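Local coordinates for D-galactonate dehydratase family member RspA (Pantoea ananatis, PDB 3T6C), which is a magnesium-dependent enzyme of the mandelate racemase/muconate lactonizing family that dehydrates D-gluconate to 2-dehydro-3-deoxy-D-gluconate with low activity in vitro, at residues D93-A98 / N112-I117; A154-V159 / I226-D231; E220-S225 / L243-H248; M285-S290 / N312-Y317; C320-I325 / C359-L364. One frame throughout, in Å; residues are numbered along the deposited sequence. Where two conformers were deposited one is given.

Contact 1 (D93-A98 / N112-I117); sequences DIWQSA and NALSGI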
# COMPACT_ATOMS: atom_id res chain seq x y z
N ASP A 93 23.52 29.06 6.21
CA ASP A 93 22.97 29.57 7.48
C ASP A 93 22.09 30.77 7.13
O ASP A 93 21.03 30.93 7.73
CB ASP A 93 24.10 30.00 8.42
CG ASP A 93 23.57 30.49 9.75
OD1 ASP A 93 23.12 29.66 10.56
OD2 ASP A 93 23.64 31.72 10.03
N ILE A 94 22.52 31.62 6.19
CA ILE A 94 21.68 32.73 5.76
C ILE A 94 20.40 32.23 5.05
O ILE A 94 19.31 32.75 5.31
CB ILE A 94 22.47 33.71 4.88
CG1 ILE A 94 23.53 34.44 5.74
CG2 ILE A 94 21.51 34.71 4.15
CD1 ILE A 94 24.49 35.25 4.86
N TRP A 95 20.52 31.23 4.17
CA TRP A 95 19.33 30.74 3.50
C TRP A 95 18.33 30.19 4.54
O TRP A 95 17.16 30.53 4.50
CB TRP A 95 19.70 29.60 2.50
CG TRP A 95 18.55 29.34 1.53
CD1 TRP A 95 18.34 29.95 0.30
CD2 TRP A 95 17.45 28.47 1.75
NE1 TRP A 95 17.16 29.48 -0.25
CE2 TRP A 95 16.61 28.56 0.62
CE3 TRP A 95 17.08 27.62 2.81
CZ2 TRP A 95 15.43 27.82 0.51
CZ3 TRP A 95 15.92 26.87 2.70
CH2 TRP A 95 15.10 26.99 1.56
N GLN A 96 18.80 29.31 5.44
CA GLN A 96 17.89 28.70 6.40
C GLN A 96 17.25 29.74 7.31
O GLN A 96 16.05 29.71 7.55
CB GLN A 96 18.67 27.70 7.26
CG GLN A 96 19.22 26.51 6.49
CD GLN A 96 18.11 25.59 6.01
OE1 GLN A 96 17.05 25.55 6.61
NE2 GLN A 96 18.35 24.84 4.92
N SER A 97 18.05 30.67 7.81
CA SER A 97 17.51 31.73 8.68
C SER A 97 16.65 32.75 7.92
O SER A 97 15.56 33.14 8.43
CB SER A 97 18.64 32.39 9.49
OG SER A 97 19.58 33.06 8.62
N ALA A 98 17.05 33.16 6.72
CA ALA A 98 16.20 34.12 5.99
C ALA A 98 14.88 33.43 5.66
O ALA A 98 13.81 34.07 5.73
CB ALA A 98 16.91 34.60 4.72
N ASN A 112 11.08 34.17 -4.02
CA ASN A 112 11.82 34.96 -5.00
C ASN A 112 12.71 35.99 -4.31
O ASN A 112 13.84 36.23 -4.74
CB ASN A 112 10.86 35.65 -5.96
CG ASN A 112 10.57 34.80 -7.16
OD1 ASN A 112 11.33 34.84 -8.12
ND2 ASN A 112 9.51 33.98 -7.10
N ALA A 113 12.20 36.60 -3.24
CA ALA A 113 13.06 37.48 -2.46
C ALA A 113 14.30 36.73 -1.94
O ALA A 113 15.43 37.23 -2.00
CB ALA A 113 12.28 38.11 -1.30
N LEU A 114 14.10 35.53 -1.38
CA LEU A 114 15.18 34.70 -0.86
C LEU A 114 16.16 34.35 -1.98
O LEU A 114 17.39 34.35 -1.79
CB LEU A 114 14.54 33.45 -0.22
CG LEU A 114 15.51 32.45 0.35
CD1 LEU A 114 16.44 33.12 1.38
CD2 LEU A 114 14.60 31.35 0.97
N SER A 115 15.62 34.05 -3.18
CA SER A 115 16.50 33.72 -4.32
C SER A 115 17.44 34.85 -4.70
O SER A 115 18.62 34.63 -5.04
CB SER A 115 15.60 33.43 -5.57
OG SER A 115 16.41 33.19 -6.70
N GLY A 116 16.94 36.09 -4.65
CA GLY A 116 17.76 37.21 -5.06
C GLY A 116 18.98 37.29 -4.13
O GLY A 116 20.12 37.51 -4.59
N ILE A 117 18.72 37.08 -2.84
CA ILE A 117 19.78 37.05 -1.83
C ILE A 117 20.73 35.89 -2.06
O ILE A 117 21.94 36.07 -2.14
CB ILE A 117 19.19 36.95 -0.40
CG1 ILE A 117 18.36 38.20 -0.06
CG2 ILE A 117 20.29 36.77 0.62
CD1 ILE A 117 19.00 39.49 -0.47
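Asp93 O, in the helix whose Trp95 and Ala98 meet Leu114, accepts twice from one residue: Ser97 N is the regular helical donor, and Ser97 OG bonds to the same Asp93 O at 2.7 Å from the opposite face of the carbonyl plane. This bond folds the hydroxyl back onto its own helix, and the contact itself is left to apolar groups. Leu114 carries most of it. Its CG lies anti to the backbone N (chi1 179°), and from there the two methyls divide the work. Leu114 CD2 sits over one face of the Trp95 indole near the rim, 3.4 Å from Trp95 NE1, and Leu114 CD1 rests 3.7 Å from Ala98 CB. Leu114 CD1 also makes a CH-pi contact over the face of the five-membered ring of Trp95, 4.2 Å from its centroid and 25° off the normal. The leucine side chain crosses that of Trp95 at about a right angle. The indole N-H of Trp95 bonds to Gly326 O, outside the two helices, tying the tryptophan to the C-terminal domain. Ala98 and Leu114 mark the closest backbone approach, with CA atoms 6.9 Å apart. The short helix axes run 10.5 Å apart at 162°, the nearly antiparallel pairing of helices 91-100 and 108-129 in the N-terminal capping domain characteristic of the mandelate racemase/muconate lactonizing enzymes of the enolase superfamily.

Contact 2 (A154-V159 / I226-D231); sequences ADEVEV and IPRLFD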
# COMPACT_ATOMS: atom_id res chain seq x y z
N ALA A 154 -0.23 29.43 -36.31
CA ALA A 154 -1.66 29.40 -36.26
C ALA A 154 -2.23 28.04 -36.71
O ALA A 154 -3.36 27.68 -36.37
CB ALA A 154 -2.20 30.52 -37.13
N ASP A 155 -1.47 27.29 -37.51
CA ASP A 155 -1.92 26.00 -38.02
C ASP A 155 -0.73 25.05 -38.14
O ASP A 155 0.42 25.46 -37.86
CB ASP A 155 -2.73 26.14 -39.34
CG ASP A 155 -1.92 26.67 -40.47
OD1 ASP A 155 -0.69 26.54 -40.47
OD2 ASP A 155 -2.52 27.22 -41.42
N GLU A 156 -0.97 23.80 -38.54
CA GLU A 156 0.10 22.80 -38.52
C GLU A 156 1.23 23.16 -39.49
O GLU A 156 2.39 22.88 -39.22
CB GLU A 156 -0.47 21.42 -38.86
CG GLU A 156 -1.59 21.11 -37.92
CD GLU A 156 -2.36 19.89 -38.29
OE1 GLU A 156 -3.27 19.55 -37.49
OE2 GLU A 156 -2.05 19.29 -39.36
N VAL A 157 0.89 23.80 -40.60
CA VAL A 157 1.93 24.17 -41.58
C VAL A 157 2.81 25.31 -41.06
O VAL A 157 4.02 25.29 -41.21
CB VAL A 157 1.29 24.52 -42.94
CG1 VAL A 157 2.37 25.10 -43.88
CG2 VAL A 157 0.71 23.26 -43.56
N GLU A 158 2.21 26.30 -40.39
CA GLU A 158 3.03 27.37 -39.83
C GLU A 158 3.94 26.80 -38.76
O GLU A 158 5.08 27.23 -38.64
CB GLU A 158 2.15 28.47 -39.23
CG GLU A 158 1.42 29.25 -40.31
CD GLU A 158 0.78 30.52 -39.77
OE1 GLU A 158 0.89 30.81 -38.55
OE2 GLU A 158 0.18 31.25 -40.59
N VAL A 159 3.42 25.90 -37.93
CA VAL A 159 4.26 25.30 -36.88
C VAL A 159 5.42 24.52 -37.53
O VAL A 159 6.61 24.63 -37.13
CB VAL A 159 3.45 24.39 -35.92
CG1 VAL A 159 4.37 23.76 -34.84
CG2 VAL A 159 2.40 25.22 -35.23
N ILE A 226 -4.00 18.34 -30.56
CA ILE A 226 -2.57 18.12 -30.31
C ILE A 226 -1.98 16.83 -30.96
O ILE A 226 -0.92 16.89 -31.60
CB ILE A 226 -2.24 18.28 -28.80
CG1 ILE A 226 -2.38 19.74 -28.35
CG2 ILE A 226 -0.76 17.89 -28.49
CD1 ILE A 226 -1.68 20.82 -29.27
N PRO A 227 -2.62 15.67 -30.79
CA PRO A 227 -2.05 14.50 -31.47
C PRO A 227 -2.01 14.70 -33.00
O PRO A 227 -1.07 14.22 -33.63
CB PRO A 227 -3.00 13.35 -31.07
CG PRO A 227 -3.49 13.80 -29.68
CD PRO A 227 -3.70 15.30 -29.86
N ARG A 228 -2.99 15.37 -33.60
CA ARG A 228 -2.95 15.66 -35.03
C ARG A 228 -1.74 16.53 -35.40
O ARG A 228 -1.06 16.27 -36.43
CB ARG A 228 -4.26 16.36 -35.48
CG ARG A 228 -5.53 15.53 -35.20
CD ARG A 228 -6.87 16.14 -35.75
NE ARG A 228 -6.82 17.60 -35.88
CZ ARG A 228 -7.62 18.46 -35.24
NH1 ARG A 228 -8.58 18.03 -34.42
NH2 ARG A 228 -7.45 19.77 -35.43
N LEU A 229 -1.47 17.55 -34.58
CA LEU A 229 -0.29 18.40 -34.81
C LEU A 229 0.98 17.56 -34.84
O LEU A 229 1.81 17.69 -35.75
CB LEU A 229 -0.19 19.50 -33.73
CG LEU A 229 1.10 20.34 -33.79
CD1 LEU A 229 1.23 21.23 -35.07
CD2 LEU A 229 1.12 21.17 -32.53
N PHE A 230 1.16 16.69 -33.85
CA PHE A 230 2.38 15.89 -33.79
C PHE A 230 2.48 14.82 -34.84
O PHE A 230 3.59 14.54 -35.32
CB PHE A 230 2.72 15.43 -32.36
CG PHE A 230 3.20 16.57 -31.52
CD1 PHE A 230 4.52 16.92 -31.54
CD2 PHE A 230 2.30 17.35 -30.79
CE1 PHE A 230 4.98 18.03 -30.88
CE2 PHE A 230 2.75 18.47 -30.09
CZ PHE A 230 4.10 18.80 -30.12
N ASP A 231 1.34 14.29 -35.28
CA ASP A 231 1.37 13.38 -36.45
C ASP A 231 1.91 14.12 -37.67
O ASP A 231 2.78 13.59 -38.41
CB ASP A 231 -0.04 12.88 -36.69
CG ASP A 231 -0.11 11.79 -37.74
OD1 ASP A 231 0.41 10.69 -37.51
OD2 ASP A 231 -0.69 12.03 -38.80
O HOH W 1 -2.56 15.88 -38.92
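Glu156 reaches over Leu229 to the flank of Arg228, and its chain can be read outward. Glu156 CB lies 4.2 Å from Leu229 CD1, and Glu156 CG comes to 4.0 Å from the same methyl, the two side chains sliding past each other in opposite directions. Beyond CG the chain is extended (chi2 171°), which carries the carboxylate past the leucine: Glu156 OE1 stops 3.9 Å from Arg228 CB and 4.4 Å from Arg228 NE, too far for a salt bridge. Glu156 OE2 accepts a weak bond from a water that also donates to Arg228 O at 2.9 Å. Val159, one turn on, backs the leucine, its CB 4.0 Å from Leu229 CD1. The helix carrying Glu156 is N-capped by Asp155, whose OD1 accepts from Glu158 N. These are helices 156-168 and 219-237, which pack side by side on the outside of the barrel. The join thus rests on one leucine methyl, with a weak water bridge to the backbone and, probably, a long-range attraction to the guanidinium.

Contact 3 (E220-S225 / L243-H248); sequences EAYAKS and LLHDAH. With MG (magnesium ion), chain C; GCO (D-gluconic acid), chain D.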
# COMPACT_ATOMS: atom_id res chain seq x y z
N GLU A 220 -11.34 21.27 -24.84
CA GLU A 220 -11.63 20.06 -25.58
C GLU A 220 -11.06 20.19 -26.99
O GLU A 220 -10.41 19.26 -27.50
CB GLU A 220 -13.14 19.80 -25.63
CG GLU A 220 -13.63 19.10 -24.32
CD GLU A 220 -14.03 20.05 -23.26
OE1 GLU A 220 -14.22 21.26 -23.61
OE2 GLU A 220 -14.20 19.58 -22.06
N ALA A 221 -11.30 21.35 -27.62
CA ALA A 221 -10.79 21.54 -28.98
C ALA A 221 -9.27 21.57 -28.98
O ALA A 221 -8.63 21.05 -29.90
CB ALA A 221 -11.39 22.84 -29.57
N TYR A 222 -8.70 22.20 -27.98
CA TYR A 222 -7.23 22.19 -27.80
C TYR A 222 -6.71 20.74 -27.71
O TYR A 222 -5.82 20.33 -28.48
CB TYR A 222 -6.85 23.04 -26.58
CG TYR A 222 -5.48 22.65 -26.07
CD1 TYR A 222 -4.32 22.97 -26.79
CD2 TYR A 222 -5.37 21.96 -24.91
CE1 TYR A 222 -3.05 22.52 -26.31
CE2 TYR A 222 -4.14 21.53 -24.43
CZ TYR A 222 -2.99 21.81 -25.12
OH TYR A 222 -1.80 21.33 -24.59
N ALA A 223 -7.25 19.93 -26.78
CA ALA A 223 -6.68 18.58 -26.52
C ALA A 223 -6.73 17.76 -27.78
O ALA A 223 -5.77 17.09 -28.13
CB ALA A 223 -7.46 17.89 -25.43
N LYS A 224 -7.85 17.83 -28.50
CA LYS A 224 -7.98 17.01 -29.73
C LYS A 224 -7.01 17.48 -30.82
O LYS A 224 -6.56 16.67 -31.64
CB LYS A 224 -9.44 17.00 -30.21
CG LYS A 224 -10.41 16.35 -29.23
CD LYS A 224 -11.86 16.51 -29.72
CE LYS A 224 -12.87 15.78 -28.84
NZ LYS A 224 -13.34 16.62 -27.72
N SER A 225 -6.64 18.74 -30.83
CA SER A 225 -5.80 19.26 -31.89
C SER A 225 -4.39 18.71 -31.78
O SER A 225 -3.65 18.67 -32.79
CB SER A 225 -5.78 20.80 -31.87
OG SER A 225 -4.89 21.35 -30.89
N LEU A 243 11.01 16.70 -29.99
CA LEU A 243 9.88 17.63 -30.02
C LEU A 243 9.22 17.61 -28.63
O LEU A 243 9.12 16.57 -27.98
CB LEU A 243 8.86 17.17 -31.06
CG LEU A 243 9.34 17.20 -32.55
CD1 LEU A 243 8.17 16.75 -33.46
CD2 LEU A 243 9.90 18.53 -33.00
N LEU A 244 8.80 18.77 -28.17
CA LEU A 244 8.26 18.96 -26.81
C LEU A 244 6.91 19.65 -26.92
O LEU A 244 6.63 20.33 -27.91
CB LEU A 244 9.19 19.88 -25.98
CG LEU A 244 10.58 19.35 -25.61
CD1 LEU A 244 11.56 19.21 -26.82
CD2 LEU A 244 11.16 20.21 -24.55
N HIS A 245 6.03 19.46 -25.92
CA HIS A 245 4.76 20.18 -25.91
C HIS A 245 4.42 20.55 -24.47
O HIS A 245 4.66 19.76 -23.56
CB HIS A 245 3.59 19.35 -26.53
CG HIS A 245 2.30 20.12 -26.58
ND1 HIS A 245 2.11 21.21 -27.42
CD2 HIS A 245 1.19 20.02 -25.82
CE1 HIS A 245 0.90 21.71 -27.19
NE2 HIS A 245 0.33 21.02 -26.22
N ASP A 246 3.85 21.75 -24.29
CA ASP A 246 3.47 22.23 -22.95
C ASP A 246 1.95 22.32 -22.86
O ASP A 246 1.31 23.19 -23.53
CB ASP A 246 4.11 23.62 -22.76
CG ASP A 246 4.01 24.16 -21.32
OD1 ASP A 246 3.25 23.61 -20.48
OD2 ASP A 246 4.72 25.15 -21.02
N ALA A 247 1.34 21.44 -22.06
CA ALA A 247 -0.13 21.48 -21.88
C ALA A 247 -0.53 22.62 -20.95
O ALA A 247 -1.68 23.02 -20.97
CB ALA A 247 -0.58 20.17 -21.30
N HIS A 248 0.41 23.11 -20.14
CA HIS A 248 0.22 24.35 -19.34
C HIS A 248 -1.06 24.34 -18.52
O HIS A 248 -1.82 25.32 -18.49
CB HIS A 248 0.26 25.58 -20.26
CG HIS A 248 0.81 26.82 -19.60
ND1 HIS A 248 0.07 27.58 -18.71
CD2 HIS A 248 1.99 27.46 -19.76
CE1 HIS A 248 0.79 28.64 -18.34
NE2 HIS A 248 1.96 28.58 -18.95
MG MG C . 5.64 25.73 -19.28
C1 GCO D . 7.25 28.02 -20.12
C2 GCO D . 6.19 28.64 -19.29
C3 GCO D . 6.01 30.13 -19.49
C4 GCO D . 5.13 30.71 -18.41
C5 GCO D . 5.61 32.10 -18.05
C6 GCO D . 4.79 32.75 -16.95
O1A GCO D . 8.23 28.68 -20.58
O1B GCO D . 7.24 26.75 -20.26
O2 GCO D . 5.05 27.82 -19.31
O3 GCO D . 5.47 30.28 -20.75
O4 GCO D . 3.80 30.77 -18.92
O5 GCO D . 6.92 32.00 -17.64
O6 GCO D . 5.25 34.04 -16.56
O HOH W 2 3.85 25.10 -18.39
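The helix bearing Tyr222 and the strand bearing His245 stand well apart, Tyr222 CA lying 12.3 Å from His245 CA, so that long side chains must span the gap. They come from opposite directions. Tyr222 OH and His245 NE2 share a hydrogen bond of 2.7 Å in which either may donate, and each partner lies at the edge of the other's ring. The ring planes are 24° apart, rim to rim without stacking. Tyr222 OH also packs 3.2 Å from Ala247 CA, just where the strand ends. Helix 219-237 leads into strand 242-246 of the (beta/alpha) barrel typical of the enolase superfamily, and the end of that strand and the loop after it carry a metal ligand and a probable catalytic histidine. His245 ND1 is held by Cys176 O of the neighbouring strand. The next residue, Asp246, points the other way and binds magnesium through OD2, alongside Glu272, Glu298, a water and two D-gluconate oxygens. His248, the probable proton donor/acceptor, shares a 2.9 Å hydrogen bond from NE2 with gluconate O4 (166°).

Contact 4 (M285-S290 / N312-Y317); sequences MLRQQS and NKLIDY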
# COMPACT_ATOMS: atom_id res chain seq x y z
N MET A 285 -2.22 8.07 -11.37
CA MET A 285 -2.98 7.39 -12.39
C MET A 285 -2.33 7.51 -13.76
O MET A 285 -2.22 6.52 -14.53
CB MET A 285 -4.39 7.96 -12.42
CG MET A 285 -5.24 7.28 -13.49
SD MET A 285 -6.93 7.92 -13.48
CE MET A 285 -7.60 7.11 -14.95
N LEU A 286 -1.92 8.73 -14.11
CA LEU A 286 -1.28 8.93 -15.41
C LEU A 286 -0.10 7.96 -15.61
O LEU A 286 0.05 7.39 -16.71
CB LEU A 286 -0.80 10.37 -15.56
CG LEU A 286 -0.30 10.74 -16.94
CD1 LEU A 286 -0.54 12.27 -17.16
CD2 LEU A 286 1.19 10.45 -17.16
N ARG A 287 0.74 7.80 -14.60
CA ARG A 287 1.97 7.00 -14.74
C ARG A 287 1.72 5.50 -14.70
O ARG A 287 2.62 4.73 -14.98
CB ARG A 287 2.98 7.44 -13.68
CG ARG A 287 3.35 8.91 -13.83
CD ARG A 287 4.27 9.15 -15.03
NE ARG A 287 5.65 8.91 -14.68
CZ ARG A 287 6.68 9.23 -15.45
NH1 ARG A 287 6.49 9.67 -16.69
NH2 ARG A 287 7.93 9.15 -14.96
N GLN A 288 0.51 5.07 -14.39
CA GLN A 288 0.18 3.64 -14.53
C GLN A 288 -0.23 3.30 -15.94
O GLN A 288 -0.39 2.12 -16.27
CB GLN A 288 -0.92 3.23 -13.55
CG GLN A 288 -0.48 3.44 -12.11
CD GLN A 288 -1.54 3.05 -11.10
OE1 GLN A 288 -2.07 3.90 -10.36
NE2 GLN A 288 -1.89 1.78 -11.09
N GLN A 289 -0.44 4.33 -16.77
CA GLN A 289 -0.98 4.20 -18.15
C GLN A 289 -0.03 4.58 -19.26
O GLN A 289 -0.08 3.97 -20.34
CB GLN A 289 -2.34 4.86 -18.32
CG GLN A 289 -3.37 4.25 -17.37
CD GLN A 289 -4.78 4.69 -17.72
OE1 GLN A 289 -5.10 4.97 -18.90
NE2 GLN A 289 -5.65 4.74 -16.71
N SER A 290 0.64 5.73 -19.13
CA SER A 290 1.39 6.33 -20.25
C SER A 290 2.89 6.25 -20.10
O SER A 290 3.43 6.36 -18.99
CB SER A 290 1.03 7.80 -20.40
OG SER A 290 1.67 8.29 -21.58
N ASN A 312 8.23 9.20 -6.16
CA ASN A 312 7.36 8.18 -6.75
C ASN A 312 7.55 8.01 -8.27
O ASN A 312 6.78 7.28 -8.94
CB ASN A 312 5.91 8.40 -6.33
CG ASN A 312 5.72 8.17 -4.87
OD1 ASN A 312 5.82 7.01 -4.41
ND2 ASN A 312 5.48 9.23 -4.12
N LYS A 313 8.56 8.66 -8.83
CA LYS A 313 8.89 8.51 -10.26
C LYS A 313 7.72 8.98 -11.13
O LYS A 313 7.43 8.38 -12.19
CB LYS A 313 9.28 7.05 -10.61
CG LYS A 313 10.21 6.39 -9.56
CD LYS A 313 11.50 7.16 -9.31
CE LYS A 313 12.49 6.35 -8.45
NZ LYS A 313 11.94 6.19 -7.03
N LEU A 314 7.05 10.04 -10.68
CA LEU A 314 5.84 10.51 -11.37
C LEU A 314 6.16 11.51 -12.47
O LEU A 314 5.30 11.84 -13.27
CB LEU A 314 4.79 11.12 -10.37
CG LEU A 314 4.38 10.07 -9.34
CD1 LEU A 314 3.36 10.73 -8.41
CD2 LEU A 314 3.81 8.78 -9.98
N ILE A 315 7.44 11.91 -12.55
CA ILE A 315 7.90 12.83 -13.59
C ILE A 315 9.28 12.39 -14.02
O ILE A 315 9.95 11.60 -13.34
CB ILE A 315 7.96 14.31 -13.13
CG1 ILE A 315 8.93 14.46 -11.94
CG2 ILE A 315 6.56 14.79 -12.67
CD1 ILE A 315 9.07 15.95 -11.47
N ASP A 316 9.64 12.76 -15.23
CA ASP A 316 10.99 12.56 -15.73
C ASP A 316 11.88 13.77 -15.75
O ASP A 316 13.10 13.64 -15.86
CB ASP A 316 10.86 11.97 -17.13
CG ASP A 316 9.92 10.80 -17.12
OD1 ASP A 316 8.79 10.91 -17.66
OD2 ASP A 316 10.33 9.75 -16.51
N TYR A 317 11.25 14.96 -15.63
CA TYR A 317 11.98 16.24 -15.66
C TYR A 317 11.36 17.16 -14.66
O TYR A 317 10.14 17.36 -14.66
CB TYR A 317 11.87 16.93 -17.05
CG TYR A 317 12.54 16.11 -18.15
CD1 TYR A 317 11.80 15.17 -18.87
CD2 TYR A 317 13.89 16.25 -18.43
CE1 TYR A 317 12.42 14.37 -19.86
CE2 TYR A 317 14.52 15.45 -19.43
CZ TYR A 317 13.76 14.55 -20.13
OH TYR A 317 14.35 13.77 -21.09
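Arg287 and Asp316 meet end-on, two guanidinium nitrogens against two carboxylate oxygens: Arg287 NH1 bonds to Asp316 OD1 at 2.8 Å, and Arg287 NH2 bonds to Asp316 OD2 at 2.9 Å, the latter almost straight at 174°. The planes of the two groups differ by 52°, so OD1 is met on its syn side but OD2 from above the carboxylate plane. A second grip is side-on, to a single atom: Lys313 O takes Arg287 NE at 3.1 Å, in its carbonyl plane on a lone pair, and Arg287 NH2 at 2.9 Å from above that plane. All four acceptor contacts lie close to the guanidinium plane, which fixes its rotation. Bends at chi2 (-74°) and chi3 fold the chain along the 313-316 backbone; Leu314 O lies over one guanidinium face, where its angle to NE is too poor for a bond. Arg287 CG packs 3.9 Å from Leu314 CD2. Lys313 has positive phi and is the C-prime residue of a Schellman motif ending helix 303-311. Asp316 OD1 has a further donor, Ile294 N, and Lys313 NZ pairs with Glu281 of a neighbouring subunit. The buried positive charge of Arg287 is therefore probably balanced largely by Asp316, while the three guanidinium nitrogens join helix 283-289 to the turn before strand 317-318.

Contact 5 (C320-I325 / C359-L364); sequences CHISSI and CANMHL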
# COMPACT_ATOMS: atom_id res chain seq x y z
N CYS A 320 11.45 23.41 -12.16
CA CYS A 320 11.33 24.61 -11.31
C CYS A 320 11.89 25.86 -11.94
O CYS A 320 12.95 25.85 -12.64
CB CYS A 320 12.09 24.41 -10.02
SG CYS A 320 11.41 23.01 -9.05
N HIS A 321 11.19 26.97 -11.63
CA HIS A 321 11.74 28.32 -11.86
C HIS A 321 12.55 28.47 -10.59
O HIS A 321 11.98 28.59 -9.46
CB HIS A 321 10.53 29.27 -11.92
CG HIS A 321 10.87 30.72 -12.17
ND1 HIS A 321 11.24 31.19 -13.42
CD2 HIS A 321 10.79 31.80 -11.37
CE1 HIS A 321 11.44 32.50 -13.35
NE2 HIS A 321 11.15 32.89 -12.12
N ILE A 322 13.87 28.52 -10.71
CA ILE A 322 14.66 28.37 -9.48
C ILE A 322 14.47 29.56 -8.53
O ILE A 322 14.64 29.41 -7.32
CB ILE A 322 16.16 28.03 -9.71
CG1 ILE A 322 16.92 29.17 -10.40
CG2 ILE A 322 16.28 26.66 -10.44
CD1 ILE A 322 18.44 28.88 -10.47
N SER A 323 14.17 30.74 -9.06
CA SER A 323 13.91 31.82 -8.08
C SER A 323 12.62 31.57 -7.29
O SER A 323 12.50 32.02 -6.14
CB SER A 323 13.92 33.20 -8.77
OG SER A 323 12.86 33.36 -9.72
N SER A 324 11.65 30.86 -7.87
CA SER A 324 10.41 30.54 -7.15
C SER A 324 10.58 29.44 -6.11
O SER A 324 9.67 29.22 -5.32
CB SER A 324 9.27 30.16 -8.11
OG SER A 324 8.92 31.40 -8.79
N ILE A 325 11.70 28.70 -6.16
CA ILE A 325 12.04 27.78 -5.07
C ILE A 325 13.13 28.30 -4.12
O ILE A 325 13.57 27.58 -3.22
CB ILE A 325 12.18 26.32 -5.49
CG1 ILE A 325 13.14 26.18 -6.68
CG2 ILE A 325 10.78 25.79 -5.79
CD1 ILE A 325 14.63 26.22 -6.25
N CYS A 359 22.07 32.62 -16.12
CA CYS A 359 23.41 32.11 -15.76
C CYS A 359 23.35 31.12 -14.60
O CYS A 359 24.00 30.08 -14.65
CB CYS A 359 24.36 33.27 -15.41
SG CYS A 359 24.84 34.25 -16.85
N ALA A 360 22.54 31.38 -13.57
CA ALA A 360 22.40 30.42 -12.48
C ALA A 360 21.88 29.08 -12.99
O ALA A 360 22.45 28.04 -12.65
CB ALA A 360 21.42 30.97 -11.48
N ASN A 361 20.84 29.11 -13.83
CA ASN A 361 20.34 27.85 -14.42
C ASN A 361 21.49 27.10 -15.08
O ASN A 361 21.64 25.88 -14.93
CB ASN A 361 19.30 28.07 -15.51
CG ASN A 361 17.98 28.56 -15.01
OD1 ASN A 361 17.63 28.41 -13.83
ND2 ASN A 361 17.17 29.07 -15.96
N MET A 362 22.29 27.83 -15.85
CA MET A 362 23.30 27.18 -16.67
C MET A 362 24.50 26.68 -15.84
O MET A 362 25.12 25.69 -16.23
CB MET A 362 23.76 28.12 -17.80
CG MET A 362 22.67 28.18 -18.86
SD MET A 362 23.16 29.19 -20.22
CE MET A 362 21.65 29.08 -21.24
N HIS A 363 24.82 27.37 -14.73
CA HIS A 363 25.87 26.88 -13.84
C HIS A 363 25.45 25.59 -13.15
O HIS A 363 26.26 24.67 -13.03
CB HIS A 363 26.26 27.95 -12.84
CG HIS A 363 27.17 28.99 -13.41
ND1 HIS A 363 28.35 29.38 -12.80
CD2 HIS A 363 27.07 29.74 -14.54
CE1 HIS A 363 28.93 30.33 -13.52
NE2 HIS A 363 28.17 30.58 -14.58
N LEU A 364 24.19 25.51 -12.73
CA LEU A 364 23.62 24.22 -12.28
C LEU A 364 23.67 23.20 -13.40
O LEU A 364 24.10 22.06 -13.18
CB LEU A 364 22.18 24.40 -11.80
CG LEU A 364 22.07 25.09 -10.41
CD1 LEU A 364 20.73 25.85 -10.36
CD2 LEU A 364 22.15 24.04 -9.32
O HOH W 3 14.93 28.94 -13.38
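Ile322 meets Ala360, Asn361 and Leu364 by apolar packing and by a water bridge. The apolar part falls to one methyl: in the conformer described, one of two deposited, Ile322 CD1 lies 3.8 Å from Ala360 CB and equally far from Leu364 CD1, entering between residues one turn apart on helix 355-367. With chi1 at 66°, CG1 stands between the backbone N and the carbonyl carbon, and an extended chi2 sends CD1 on to the helix. The polar part runs beside it. Asn361 slides past Ile322 in the opposite direction, bringing Asn361 OD1 within 3.5 Å of Ile322 CD1. A water donates to Asn361 OD1 at 2.8 Å and accepts from Ile322 N at 2.9 Å, linking amide and backbone. The contact lies near the substrate site: the preceding His321 bonds through ND1 to His348, a substrate-binding residue. One water thus satisfies both the N-H of buried Ile322 and the OD1 of Asn361, while a single methyl makes the apolar contacts with Ala360 and Leu364.

Overall arrangement
Along the chain contact 1 closes first, contacts 2 and 3 interleave, and contacts 4 and 5 follow in turn. Contact 1 belongs to the N-terminal domain; contacts 3, 4 and 5 lie in the C-terminal barrel domain. Contacts 2 and 3 share helix 219-237, with centres 10 Å apart, and touch where Ile226 and Phe230 pack on His245. Contacts 1 and 2 stand on opposite sides of the chain's centre, about 43 Å apart between centres. The domains meet between contacts 1 and 5, centres 14 Å apart, where Asn112 probably hydrogen-bonds Ser323 and Ser324. Contact 4 adjoins contact 5 in sequence, yet their centres are 24 Å apart. Two touching pairs result, one at the domain interface and one behind the metal-binding strand.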